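Local coordinates for protein cellulose 1,4-beta-cellobiosidase (Thermobifida fusca, PDB 4JJJ) that probably cleaves cellulose as a family 48 cellobiohydrolase, of which this chain is the catalytic domain, at residues T508-A513 and A631-L636. The protein carries 1 engineered substitution. Residues are numbered along the deposited sequence; the frame is centred on the assembly and turned at random.
Sequences TLMYYA and AAHDEL. With ZN (zinc ion), chain S.
Glu-635 OE2 accepts two bonds, one from Trp-239 NE1 and one of 2.6 Å from water 1, and that water also hydrogen-bonds Tyr-511 OH at 2.6 Å. Water 1 thus bridges the two helices, while Glu-635 OE1 turns to the hydroxyl of Tyr-62 on helix 50-67, so both carboxylate oxygens are satisfied. The carboxylate stands perpendicular to the phenol ring. One face of that ring is covered by Leu-636 CD1, which lies 4.1 Å from the ring centroid as a CH-pi contact, displaced toward the CD2-CE2 side. The same methyl reaches back to Met-510 CB at 3.8 Å. An alanine in place of Tyr-511 would probably open a gap over Leu-636 CD1 and leave water 1 without its link to helix 499-516. Helices 499-516 and 620-637 belong to the (alpha/alpha)6 barrel of family 48; the axes of segments 508-513 and 631-636 run nearly parallel, 7° apart, with a closest approach of 10.2 Å. The bend of the Met-510 chain at its last torsion (chi3 -60°) carries CE to within 4.1 Å of Ala-632 CB, and SD packs 3.8 Å from His-633 CB. The His-633 side chain has CG anti to the backbone N (chi1 174°), and its NE2 binds a zinc ion that Glu-526 and water 2 also bind. Its ND1 donates to Asp-634 OD1 nearly in the ring plane, which helps fix the ring's rotation and would probably make NE2 a stronger donor to the metal.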
# COMPACT_ATOMS: atom_id res chain seq x y z
N THR A 508 -1.94 15.63 10.02
CA THR A 508 -2.71 16.33 9.03
C THR A 508 -3.16 17.68 9.57
O THR A 508 -3.04 18.72 8.89
CB THR A 508 -4.01 15.50 8.65
OG1 THR A 508 -3.57 14.30 8.06
CG2 THR A 508 -4.83 16.15 7.61
N LEU A 509 -3.67 17.65 10.77
CA LEU A 509 -4.17 18.85 11.44
C LEU A 509 -3.05 19.88 11.75
O LEU A 509 -3.25 21.07 11.57
CB LEU A 509 -4.93 18.46 12.73
CG LEU A 509 -6.25 17.67 12.46
CD1 LEU A 509 -6.87 17.17 13.73
CD2 LEU A 509 -7.24 18.50 11.70
N MET A 510 -1.91 19.40 12.15
CA MET A 510 -0.76 20.27 12.45
C MET A 510 -0.24 20.97 11.19
O MET A 510 -0.04 22.20 11.26
CB MET A 510 0.36 19.46 13.10
CG MET A 510 0.07 19.22 14.60
SD MET A 510 1.51 18.54 15.46
CE MET A 510 1.84 17.00 14.60
N TYR A 511 -0.01 20.24 10.11
CA TYR A 511 0.48 20.88 8.85
C TYR A 511 -0.51 21.91 8.42
O TYR A 511 -0.15 23.04 7.95
CB TYR A 511 0.78 19.82 7.78
CG TYR A 511 2.01 19.02 8.04
CD1 TYR A 511 1.93 17.71 8.45
CD2 TYR A 511 3.28 19.55 7.81
CE1 TYR A 511 3.10 16.99 8.64
CE2 TYR A 511 4.45 18.88 8.01
CZ TYR A 511 4.39 17.59 8.48
OH TYR A 511 5.49 16.80 8.66
N TYR A 512 -1.80 21.55 8.44
CA TYR A 512 -2.83 22.50 8.05
C TYR A 512 -2.89 23.74 8.94
O TYR A 512 -3.00 24.88 8.45
CB TYR A 512 -4.18 21.82 8.10
CG TYR A 512 -5.37 22.74 7.83
CD1 TYR A 512 -5.64 23.24 6.53
CD2 TYR A 512 -6.22 23.04 8.86
CE1 TYR A 512 -6.77 24.08 6.29
CE2 TYR A 512 -7.31 23.91 8.62
CZ TYR A 512 -7.57 24.37 7.35
OH TYR A 512 -8.67 25.11 7.15
N ALA A 513 -2.78 23.50 10.23
CA ALA A 513 -2.78 24.62 11.17
C ALA A 513 -1.61 25.53 11.00
O ALA A 513 -1.78 26.75 11.14
CB ALA A 513 -2.80 24.09 12.60
N ALA A 631 7.77 14.22 16.30
CA ALA A 631 8.81 15.01 15.60
C ALA A 631 8.25 16.17 14.81
O ALA A 631 8.84 17.24 14.78
CB ALA A 631 9.68 14.16 14.78
N ALA A 632 7.11 15.97 14.09
CA ALA A 632 6.49 17.03 13.32
C ALA A 632 6.09 18.16 14.23
O ALA A 632 6.11 19.34 13.82
CB ALA A 632 5.32 16.54 12.52
N HIS A 633 5.61 17.85 15.41
CA HIS A 633 5.16 18.91 16.31
C HIS A 633 6.31 19.90 16.52
O HIS A 633 6.12 21.09 16.43
CB HIS A 633 4.63 18.39 17.66
CG HIS A 633 4.32 19.52 18.63
ND1 HIS A 633 5.30 20.25 19.26
CD2 HIS A 633 3.15 20.05 19.03
CE1 HIS A 633 4.74 21.18 20.00
NE2 HIS A 633 3.44 21.07 19.87
N ASP A 634 7.50 19.42 16.85
CA ASP A 634 8.58 20.38 17.11
C ASP A 634 9.13 21.04 15.86
O ASP A 634 9.51 22.18 15.86
CB ASP A 634 9.64 19.78 17.99
CG ASP A 634 9.26 19.90 19.52
OD1 ASP A 634 8.04 20.16 19.87
OD2 ASP A 634 10.22 19.79 20.32
N GLU A 635 9.12 20.31 14.72
CA GLU A 635 9.46 20.86 13.41
C GLU A 635 8.60 22.07 13.10
O GLU A 635 9.12 23.13 12.60
CB GLU A 635 9.21 19.78 12.36
CG GLU A 635 9.41 20.24 10.90
CD GLU A 635 9.18 19.09 9.90
OE1 GLU A 635 8.68 18.01 10.34
OE2 GLU A 635 9.31 19.36 8.67
N LEU A 636 7.31 21.97 13.38
CA LEU A 636 6.32 22.98 12.99
C LEU A 636 6.16 24.06 14.04
O LEU A 636 5.93 25.21 13.66
CB LEU A 636 4.94 22.34 12.77
CG LEU A 636 4.95 21.36 11.60
CD1 LEU A 636 3.67 20.61 11.53
CD2 LEU A 636 5.06 22.12 10.30
ZN ZN S . 2.19 22.10 21.05
O HOH W 1 7.68 17.66 7.56
O HOH W 2 2.49 21.56 23.01